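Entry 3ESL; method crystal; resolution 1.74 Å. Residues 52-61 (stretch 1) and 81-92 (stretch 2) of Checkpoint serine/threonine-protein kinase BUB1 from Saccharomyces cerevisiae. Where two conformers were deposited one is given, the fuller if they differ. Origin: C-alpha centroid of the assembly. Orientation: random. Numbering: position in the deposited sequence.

Stretch 1 (52-61) GQEVLRSTME
Stretch 2 81-92: KIWIWYINLFLS

Two helices of yeast BUB1 pack side by side, residues 52-61 against 81-90, with axes 10.7 Å apart at closest approach and N-to-C directions at 142° (signed crossing angle -142°), so the chains run roughly antiparallel. Both are regular α-helices with i to i-4 backbone hydrogen bonds; the CA atoms of Met60 and Tyr86 lie 7.0 Å apart, those of Arg57 and Phe90 7.6 Å, and 502 Å² is buried in all. Along stretch 2, exposed Lys81 (m, t, t, m) stays out of reach. Ile82 (m, t) points toward stretch 1, its CG2 4.0 Å from Met60 CE. Trp83 and Ile84 direct their CA-to-CB bonds away, their chi1 angles both m. Trp85 (chi1 -89°, chi2 106°) starts toward stretch 1, with CB 3.8 Å from Met60 CE, but its indole leads away, so it covers little. Met60 (m, t, p) is the knob that fills the hole among Ile82, Tyr86, Leu89 and Phe90: a flexible, unbranched thioether whose CE comes within 3.4 Å of Tyr86 N and 3.5 Å of Ile82 O, close against the backbone of the facing helix.

Tyr86 (chi1 t, chi2 89°) carries the polar part of the contact. Its CB packs 3.8 Å from Met60 CE, while the long ring carries the hydroxyl to the charged pair Arg57 and Glu61. Tyr86 OH accepts hydrogen bonds from Arg57 NE and Arg57 NH2, both at 2.9 Å, and donates to Glu61 OE2 at 2.6 Å. Arg57 (t, t, t, chi4 166°) is extended, with the hydroxyl near its guanidinium plane; Glu61 (m, t, chi3 0°) closes the triangle through a salt bridge, Arg57 NE to Glu61 OE2 at 3.3 Å, whose hydrogen bond is weak.

Ile87 (m, t) faces away and Asn88 (m, chi2 -20°) is out of reach. Leu89 (m, t) sets CD1 4.1 Å from Leu56 CD2 and 4.2 Å from Met60 SD; Leu56 (t, p) leaves sideways, but its end comes nearer.

Phe90 (m, chi2 -66°; phi/psi -117/-20) is the reciprocal knob, among Gln53, Leu56, Arg57 and Met60. Its flat ring offers two kinds of surface: Arg57 CB lies over one face, 3.9 Å from the ring centroid in a CH-pi contact, whereas Met60 SD approaches the edge, 3.7 Å from Phe90 CE2. Gln53 (t, t, chi3 -49°) flanks it, CG 4.3 Å from Phe90 CE1. Leu91 (m, t; phi/psi -116/12) leaves helical geometry, yet its CD2 reaches within 4.1 Å of Arg57 NH2. Ser92 (p) lies beyond the contact.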

# COMPACT_ATOMS: atom_id res chain seq x y z
N GLY A 52 20.18 5.55 -0.19
CA GLY A 52 19.27 4.52 -0.70
C GLY A 52 17.87 4.64 -0.12
O GLY A 52 16.88 4.49 -0.84
N GLN A 53 17.79 4.92 1.18
CA GLN A 53 16.51 5.11 1.86
C GLN A 53 15.71 6.27 1.25
O GLN A 53 14.51 6.12 0.95
CB GLN A 53 16.74 5.33 3.36
CG GLN A 53 15.45 5.46 4.17
CD GLN A 53 15.70 5.81 5.63
OE1 GLN A 53 16.53 5.19 6.30
NE2 GLN A 53 14.96 6.80 6.12
N GLU A 54 16.38 7.42 1.10
CA GLU A 54 15.79 8.63 0.53
C GLU A 54 15.32 8.40 -0.90
O GLU A 54 14.20 8.78 -1.27
CB GLU A 54 16.81 9.78 0.57
CG GLU A 54 16.37 11.06 -0.14
CD GLU A 54 17.52 11.85 -0.75
OE1 GLU A 54 18.60 11.93 -0.12
OE2 GLU A 54 17.34 12.39 -1.86
N VAL A 55 16.18 7.78 -1.71
CA VAL A 55 15.89 7.56 -3.12
C VAL A 55 14.76 6.54 -3.25
O VAL A 55 13.88 6.69 -4.12
CB VAL A 55 17.14 7.11 -3.92
CG1 VAL A 55 16.78 6.83 -5.38
CG2 VAL A 55 18.24 8.18 -3.84
N LEU A 56 14.77 5.52 -2.40
CA LEU A 56 13.67 4.55 -2.42
C LEU A 56 12.35 5.26 -2.09
O LEU A 56 11.35 5.07 -2.80
CB LEU A 56 13.92 3.38 -1.46
CG LEU A 56 12.82 2.31 -1.43
CD1 LEU A 56 12.59 1.68 -2.81
CD2 LEU A 56 13.10 1.23 -0.38
N ARG A 57 12.34 6.07 -1.03
CA ARG A 57 11.10 6.73 -0.60
C ARG A 57 10.57 7.62 -1.71
O ARG A 57 9.38 7.54 -2.05
CB ARG A 57 11.30 7.51 0.71
CG ARG A 57 9.99 8.17 1.19
CD ARG A 57 9.99 8.61 2.66
NE ARG A 57 8.61 8.93 3.06
CZ ARG A 57 8.17 9.09 4.31
NH1 ARG A 57 8.99 8.95 5.35
NH2 ARG A 57 6.88 9.38 4.52
N SER A 58 11.44 8.46 -2.28
CA SER A 58 11.06 9.37 -3.37
C SER A 58 10.55 8.67 -4.62
O SER A 58 9.60 9.12 -5.25
CB SER A 58 12.25 10.29 -3.72
OG SER A 58 12.06 10.89 -4.99
N THR A 59 11.20 7.56 -4.98
CA THR A 59 10.83 6.80 -6.16
C THR A 59 9.46 6.15 -5.95
O THR A 59 8.64 6.14 -6.87
CB THR A 59 11.91 5.77 -6.52
OG1 THR A 59 13.14 6.47 -6.74
CG2 THR A 59 11.54 5.05 -7.81
N MET A 60 9.23 5.63 -4.75
CA MET A 60 7.96 4.95 -4.47
C MET A 60 6.84 5.99 -4.52
O MET A 60 5.77 5.74 -5.06
CB MET A 60 8.01 4.25 -3.11
CG MET A 60 8.91 3.03 -3.12
SD MET A 60 8.91 2.20 -1.53
CE MET A 60 7.30 1.45 -1.58
N GLU A 61 7.10 7.18 -3.97
CA GLU A 61 6.11 8.25 -3.99
C GLU A 61 5.81 8.68 -5.42
O GLU A 61 4.63 8.86 -5.79
CB GLU A 61 6.57 9.44 -3.14
CG GLU A 61 6.61 9.12 -1.67
CD GLU A 61 6.99 10.32 -0.82
OE1 GLU A 61 7.22 11.40 -1.40
OE2 GLU A 61 7.04 10.15 0.41
N LYS A 81 0.83 -3.79 -4.14
CA LYS A 81 1.96 -4.14 -3.29
C LYS A 81 2.86 -2.95 -3.01
O LYS A 81 3.42 -2.84 -1.93
CB LYS A 81 2.74 -5.32 -3.87
CG LYS A 81 2.00 -6.66 -3.72
CD LYS A 81 2.86 -7.80 -4.27
CE LYS A 81 2.01 -9.01 -4.63
NZ LYS A 81 1.55 -9.77 -3.43
N ILE A 82 2.99 -2.04 -3.97
CA ILE A 82 3.79 -0.82 -3.76
C ILE A 82 3.17 0.03 -2.65
O ILE A 82 3.90 0.49 -1.77
CB ILE A 82 3.98 -0.01 -5.07
CG1 ILE A 82 4.59 -0.91 -6.14
CG2 ILE A 82 4.90 1.21 -4.81
CD1 ILE A 82 4.50 -0.34 -7.54
N TRP A 83 1.84 0.20 -2.67
CA TRP A 83 1.16 0.92 -1.59
C TRP A 83 1.45 0.27 -0.25
O TRP A 83 1.80 0.96 0.70
CB TRP A 83 -0.36 0.95 -1.79
CG TRP A 83 -0.79 1.87 -2.89
CD1 TRP A 83 -1.00 1.54 -4.18
CD2 TRP A 83 -1.07 3.27 -2.78
NE1 TRP A 83 -1.39 2.64 -4.90
CE2 TRP A 83 -1.45 3.72 -4.06
CE3 TRP A 83 -1.04 4.19 -1.71
CZ2 TRP A 83 -1.79 5.05 -4.32
CZ3 TRP A 83 -1.39 5.53 -1.97
CH2 TRP A 83 -1.76 5.94 -3.27
N ILE A 84 1.31 -1.05 -0.16
CA ILE A 84 1.50 -1.74 1.12
C ILE A 84 2.97 -1.72 1.57
O ILE A 84 3.25 -1.58 2.77
CB ILE A 84 0.87 -3.16 1.12
CG1 ILE A 84 -0.64 -3.04 0.85
CG2 ILE A 84 1.12 -3.89 2.45
CD1 ILE A 84 -1.32 -4.33 0.50
N TRP A 85 3.91 -1.82 0.63
CA TRP A 85 5.33 -1.68 0.96
C TRP A 85 5.61 -0.28 1.49
O TRP A 85 6.34 -0.11 2.46
CB TRP A 85 6.23 -1.99 -0.24
CG TRP A 85 6.58 -3.46 -0.30
CD1 TRP A 85 6.09 -4.39 -1.18
CD2 TRP A 85 7.49 -4.17 0.56
NE1 TRP A 85 6.64 -5.63 -0.92
CE2 TRP A 85 7.50 -5.52 0.14
CE3 TRP A 85 8.31 -3.79 1.63
CZ2 TRP A 85 8.30 -6.50 0.76
CZ3 TRP A 85 9.10 -4.76 2.25
CH2 TRP A 85 9.09 -6.09 1.81
N TYR A 86 4.99 0.72 0.86
CA TYR A 86 5.17 2.10 1.31
C TYR A 86 4.71 2.29 2.75
O TYR A 86 5.43 2.84 3.58
CB TYR A 86 4.49 3.12 0.39
CG TYR A 86 4.87 4.53 0.77
CD1 TYR A 86 5.99 5.14 0.21
CD2 TYR A 86 4.16 5.23 1.75
CE1 TYR A 86 6.38 6.41 0.59
CE2 TYR A 86 4.55 6.51 2.13
CZ TYR A 86 5.64 7.10 1.54
OH TYR A 86 6.01 8.35 1.92
N ILE A 87 3.50 1.84 3.03
CA ILE A 87 2.94 1.95 4.37
C ILE A 87 3.85 1.26 5.39
O ILE A 87 4.16 1.83 6.43
CB ILE A 87 1.50 1.38 4.41
CG1 ILE A 87 0.56 2.24 3.54
CG2 ILE A 87 0.96 1.28 5.85
CD1 ILE A 87 -0.72 1.49 3.14
N ASN A 88 4.28 0.04 5.06
CA ASN A 88 5.09 -0.77 5.99
C ASN A 88 6.49 -0.20 6.24
O ASN A 88 7.00 -0.25 7.36
CB ASN A 88 5.21 -2.21 5.49
CG ASN A 88 3.89 -2.98 5.52
OD1 ASN A 88 2.95 -2.62 6.22
ND2 ASN A 88 3.83 -4.06 4.75
N LEU A 89 7.13 0.31 5.19
CA LEU A 89 8.49 0.84 5.28
C LEU A 89 8.54 2.22 5.91
O LEU A 89 9.46 2.52 6.69
CB LEU A 89 9.13 0.89 3.90
CG LEU A 89 9.47 -0.44 3.24
CD1 LEU A 89 9.93 -0.16 1.83
CD2 LEU A 89 10.55 -1.19 4.03
N PHE A 90 7.57 3.07 5.57
CA PHE A 90 7.68 4.50 5.86
C PHE A 90 6.65 5.07 6.83
O PHE A 90 6.89 6.13 7.44
CB PHE A 90 7.74 5.30 4.56
CG PHE A 90 8.90 4.94 3.69
CD1 PHE A 90 10.21 5.20 4.10
CD2 PHE A 90 8.71 4.31 2.47
CE1 PHE A 90 11.30 4.86 3.31
CE2 PHE A 90 9.79 3.96 1.66
CZ PHE A 90 11.09 4.24 2.08
N LEU A 91 5.53 4.38 7.02
CA LEU A 91 4.46 4.88 7.88
C LEU A 91 4.19 4.02 9.12
O LEU A 91 3.19 4.22 9.81
CB LEU A 91 3.17 5.07 7.06
CG LEU A 91 3.26 5.97 5.82
CD1 LEU A 91 1.91 6.05 5.10
CD2 LEU A 91 3.78 7.35 6.19
N SER A 92 5.08 3.08 9.40
CA SER A 92 4.85 2.06 10.43
C SER A 92 4.67 2.63 11.84
O SER A 92 3.98 2.02 12.67
CB SER A 92 5.96 0.99 10.41
OG SER A 92 7.23 1.57 10.70